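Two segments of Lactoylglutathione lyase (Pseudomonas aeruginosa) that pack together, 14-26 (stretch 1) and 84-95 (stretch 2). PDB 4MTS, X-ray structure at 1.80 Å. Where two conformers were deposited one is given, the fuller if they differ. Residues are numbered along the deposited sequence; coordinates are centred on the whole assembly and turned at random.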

# COMPACT_ATOMS: atom_id res chain seq x y z
N GLU A 14 -4.57 16.79 -8.26
CA GLU A 14 -5.53 17.61 -7.50
C GLU A 14 -6.80 16.86 -7.24
O GLU A 14 -7.28 16.93 -6.12
CB GLU A 14 -5.82 18.97 -8.15
CG GLU A 14 -4.67 19.95 -7.97
CD GLU A 14 -3.37 19.45 -8.55
OE1 GLU A 14 -3.36 19.08 -9.75
OE2 GLU A 14 -2.42 19.26 -7.75
N ALA A 15 -7.31 16.09 -8.22
CA ALA A 15 -8.54 15.28 -8.03
C ALA A 15 -8.29 14.21 -6.95
O ALA A 15 -9.14 14.01 -6.05
CB ALA A 15 -8.93 14.60 -9.34
N ALA A 16 -7.11 13.57 -7.01
CA ALA A 16 -6.71 12.57 -6.02
C ALA A 16 -6.66 13.16 -4.61
O ALA A 16 -7.31 12.64 -3.71
CB ALA A 16 -5.35 11.96 -6.39
N LEU A 17 -5.91 14.28 -4.41
CA LEU A 17 -5.81 14.94 -3.11
C LEU A 17 -7.18 15.36 -2.56
O LEU A 17 -7.42 15.24 -1.36
CB LEU A 17 -4.87 16.18 -3.22
CG LEU A 17 -3.37 15.82 -3.38
CD1 LEU A 17 -2.52 17.08 -3.58
CD2 LEU A 17 -2.82 15.05 -2.18
N GLU A 18 -8.07 15.81 -3.43
CA GLU A 18 -9.41 16.22 -2.98
C GLU A 18 -10.12 15.01 -2.36
O GLU A 18 -10.71 15.14 -1.31
CB GLU A 18 -10.22 16.75 -4.16
CG GLU A 18 -9.71 18.07 -4.72
CD GLU A 18 -9.50 19.13 -3.65
OE1 GLU A 18 -10.49 19.49 -2.98
OE2 GLU A 18 -8.34 19.52 -3.42
N PHE A 19 -10.02 13.84 -2.99
CA PHE A 19 -10.63 12.62 -2.42
C PHE A 19 -10.02 12.29 -1.07
O PHE A 19 -10.76 12.09 -0.11
CB PHE A 19 -10.47 11.44 -3.39
CG PHE A 19 -10.91 10.11 -2.82
CD1 PHE A 19 -12.26 9.74 -2.85
CD2 PHE A 19 -9.99 9.22 -2.29
CE1 PHE A 19 -12.67 8.50 -2.32
CE2 PHE A 19 -10.40 7.99 -1.75
CZ PHE A 19 -11.74 7.64 -1.77
N TYR A 20 -8.67 12.10 -1.01
CA TYR A 20 -8.05 11.70 0.24
C TYR A 20 -8.26 12.65 1.40
O TYR A 20 -8.48 12.20 2.52
CB TYR A 20 -6.57 11.30 0.04
CG TYR A 20 -6.50 10.01 -0.74
CD1 TYR A 20 -6.76 8.79 -0.13
CD2 TYR A 20 -6.31 10.02 -2.12
CE1 TYR A 20 -6.77 7.60 -0.86
CE2 TYR A 20 -6.36 8.84 -2.87
CZ TYR A 20 -6.56 7.63 -2.23
OH TYR A 20 -6.57 6.46 -2.95
N THR A 21 -8.24 13.97 1.11
CA THR A 21 -8.42 14.95 2.18
C THR A 21 -9.87 15.19 2.52
O THR A 21 -10.17 15.35 3.69
CB THR A 21 -7.71 16.30 1.88
OG1 THR A 21 -8.30 16.88 0.72
CG2 THR A 21 -6.21 16.15 1.71
N ARG A 22 -10.76 15.31 1.52
CA ARG A 22 -12.18 15.62 1.75
C ARG A 22 -13.01 14.41 2.18
O ARG A 22 -13.71 14.48 3.19
CB ARG A 22 -12.84 16.27 0.54
CG ARG A 22 -12.31 17.62 0.10
CD ARG A 22 -13.30 18.24 -0.88
NE ARG A 22 -12.74 18.53 -2.20
CZ ARG A 22 -13.44 19.01 -3.23
NH1 ARG A 22 -14.74 19.24 -3.11
NH2 ARG A 22 -12.84 19.25 -4.39
N ALA A 23 -13.00 13.34 1.36
CA ALA A 23 -13.77 12.14 1.68
C ALA A 23 -13.16 11.37 2.85
O ALA A 23 -13.90 10.84 3.69
CB ALA A 23 -13.90 11.25 0.45
N LEU A 24 -11.82 11.31 2.93
CA LEU A 24 -11.16 10.52 3.98
C LEU A 24 -10.49 11.27 5.12
O LEU A 24 -9.89 10.64 5.99
CB LEU A 24 -10.20 9.48 3.37
CG LEU A 24 -10.89 8.41 2.49
CD1 LEU A 24 -9.84 7.64 1.64
CD2 LEU A 24 -11.73 7.42 3.35
N ASP A 25 -10.57 12.61 5.15
CA ASP A 25 -9.99 13.36 6.27
C ASP A 25 -8.50 13.14 6.49
O ASP A 25 -8.00 13.35 7.59
CB ASP A 25 -10.81 13.23 7.57
CG ASP A 25 -12.22 13.76 7.41
OD1 ASP A 25 -12.39 14.87 6.85
OD2 ASP A 25 -13.16 13.04 7.78
N MET A 26 -7.76 12.75 5.44
CA MET A 26 -6.31 12.68 5.59
C MET A 26 -5.81 14.12 5.47
O MET A 26 -6.54 15.00 5.01
CB MET A 26 -5.69 11.89 4.43
CG MET A 26 -5.86 10.40 4.61
SD MET A 26 -4.97 9.53 3.32
CE MET A 26 -5.63 7.83 3.58
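Stretch 2 84-95: VTCARARALGYR

Stretch 2 is anchored on stretch 1 by Arg 88, whose extended side chain (chi1 to chi3 all t) reaches the C-terminal end of the first helix. Its guanidinium holds the carbonyl of Arg 22 at its edge, donating two hydrogen bonds to the one oxygen: NE of Arg 88 to O of Arg 22 at 2.8 Å and NH2 of Arg 88 to O of Arg 22 at 2.8 Å. The same group forms a salt bridge with Asp 25, NH2 of Arg 88 to OD1 of Asp 25 at 2.8 Å; this oxygen lies over a guanidinium face, so the attraction is one of charge and no N-H points at it. Asp 25, with positive phi (58°), is the first residue to leave helical geometry after the pi-type turn at 19-23. Arg 22 directs its own side chain back along its helix, in a salt bridge with Glu 18 (NE of Arg 22 to OE1 of Glu 18, 2.6 Å) whose hydrogen bonds are weak.

A water bridges the other end of the contact, 2.7 Å from O of Ala 15, to which it donates, and 2.7 Å from OH of Tyr 94. The phenol oxygen also lies 3.5 Å from N of Phe 19, but the angle is too poor for a hydrogen bond.

The helices, 14-23 and 84-91, run in largely opposed directions, at 140° with their axes 10.4 Å apart at closest approach. The backbones come nearer at Ala 23 and Ala 89, CA to CA 5.1 Å, where both side chains are single methyls. Past its helix, stretch 2 turns through Gly 93 in a Schellman motif; phi of 86° would jam a CB against the preceding carbonyl O. N of Tyr 94 bonds back to O of Ala 89 at 2.8 Å, and the chain then becomes extended at Tyr 94 (phi/psi -94/160).

Tyr 94, the residue most covered by the opposing stretch, points toward stretch 1 and offers a ring face to the edge of Phe 19: centroids 5.0 Å apart, planes at 86°, CD1 of Phe 19 to CG of Tyr 94 3.5 Å. CB of Phe 19 sits over the tyrosine ring, 4.3 Å from its centroid, a CH-pi contact. Ala 23 packs CB against CD2 of Tyr 94 at 3.8 Å and against CD1 of Leu 92 at 4.2 Å. Nearer the start of stretch 2, CD2 of Leu 24 meets CG2 of Thr 85 at 4.2 Å. In all, 476 Å² is buried.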

# COMPACT_ATOMS: atom_id res chain seq x y z
N VAL A 84 -21.23 6.01 8.06
CA VAL A 84 -21.04 7.48 8.08
C VAL A 84 -19.96 7.89 7.03
O VAL A 84 -20.19 8.81 6.25
CB VAL A 84 -20.74 7.99 9.50
CG1 VAL A 84 -20.22 9.43 9.47
CG2 VAL A 84 -21.99 7.89 10.39
N THR A 85 -18.82 7.20 7.01
CA THR A 85 -17.78 7.49 6.01
C THR A 85 -18.31 7.28 4.57
O THR A 85 -18.04 8.10 3.71
CB THR A 85 -16.49 6.77 6.35
OG1 THR A 85 -16.20 7.06 7.71
CG2 THR A 85 -15.29 7.23 5.49
N CYS A 86 -19.11 6.20 4.33
CA CYS A 86 -19.71 5.94 3.02
C CYS A 86 -20.62 7.06 2.59
O CYS A 86 -20.59 7.47 1.43
CB CYS A 86 -20.47 4.61 3.02
SG CYS A 86 -19.39 3.16 3.03
N ALA A 87 -21.51 7.48 3.50
CA ALA A 87 -22.51 8.53 3.25
C ALA A 87 -21.80 9.86 2.91
O ALA A 87 -22.27 10.59 2.03
CB ALA A 87 -23.40 8.68 4.48
N ARG A 88 -20.64 10.14 3.57
CA ARG A 88 -19.81 11.33 3.32
C ARG A 88 -19.24 11.25 1.88
O ARG A 88 -19.40 12.20 1.11
CB ARG A 88 -18.70 11.46 4.37
CG ARG A 88 -17.85 12.73 4.26
CD ARG A 88 -16.72 12.75 5.27
NE ARG A 88 -15.76 13.84 5.01
CZ ARG A 88 -15.55 14.86 5.83
NH1 ARG A 88 -16.20 14.96 6.98
NH2 ARG A 88 -14.66 15.80 5.51
N ALA A 89 -18.64 10.10 1.51
CA ALA A 89 -18.12 9.88 0.15
C ALA A 89 -19.21 10.07 -0.88
O ALA A 89 -19.01 10.79 -1.85
CB ALA A 89 -17.54 8.47 0.03
N ARG A 90 -20.38 9.42 -0.67
CA ARG A 90 -21.50 9.51 -1.61
C ARG A 90 -21.96 10.97 -1.83
O ARG A 90 -22.12 11.39 -2.99
CB ARG A 90 -22.67 8.64 -1.12
CG ARG A 90 -22.96 7.47 -2.04
CD ARG A 90 -24.21 6.71 -1.61
NE ARG A 90 -23.99 5.26 -1.66
CZ ARG A 90 -23.72 4.53 -0.59
NH1 ARG A 90 -23.69 5.08 0.61
NH2 ARG A 90 -23.51 3.23 -0.72
N ALA A 91 -22.10 11.73 -0.73
CA ALA A 91 -22.56 13.12 -0.71
C ALA A 91 -21.56 14.01 -1.45
O ALA A 91 -21.96 14.94 -2.13
CB ALA A 91 -22.76 13.58 0.73
N LEU A 92 -20.28 13.65 -1.38
CA LEU A 92 -19.21 14.36 -2.09
C LEU A 92 -19.10 13.91 -3.55
O LEU A 92 -18.30 14.45 -4.30
CB LEU A 92 -17.88 14.18 -1.35
CG LEU A 92 -17.70 15.01 -0.10
CD1 LEU A 92 -16.65 14.41 0.80
CD2 LEU A 92 -17.35 16.46 -0.46
N GLY A 93 -19.90 12.93 -3.95
CA GLY A 93 -19.89 12.44 -5.32
C GLY A 93 -18.86 11.36 -5.61
O GLY A 93 -18.56 11.09 -6.77
N TYR A 94 -18.31 10.73 -4.56
CA TYR A 94 -17.34 9.64 -4.79
C TYR A 94 -18.02 8.26 -4.79
O TYR A 94 -19.14 8.14 -4.32
CB TYR A 94 -16.18 9.71 -3.80
CG TYR A 94 -15.38 10.99 -3.94
CD1 TYR A 94 -14.63 11.24 -5.08
CD2 TYR A 94 -15.38 11.94 -2.93
CE1 TYR A 94 -13.89 12.42 -5.21
CE2 TYR A 94 -14.61 13.09 -3.03
CZ TYR A 94 -13.89 13.34 -4.18
OH TYR A 94 -13.18 14.51 -4.28
N ARG A 95 -17.37 7.25 -5.39
CA ARG A 95 -17.91 5.91 -5.54
C ARG A 95 -17.80 5.05 -4.31
O ARG A 95 -16.70 4.80 -3.79
CB ARG A 95 -17.23 5.16 -6.71
CG ARG A 95 -17.77 5.54 -8.07
CD ARG A 95 -16.98 4.85 -9.15
NE ARG A 95 -16.64 5.79 -10.22
CZ ARG A 95 -17.39 6.00 -11.29
NH1 ARG A 95 -18.52 5.32 -11.47
NH2 ARG A 95 -17.01 6.88 -12.20
O HOH W 1 -11.69 14.61 -6.57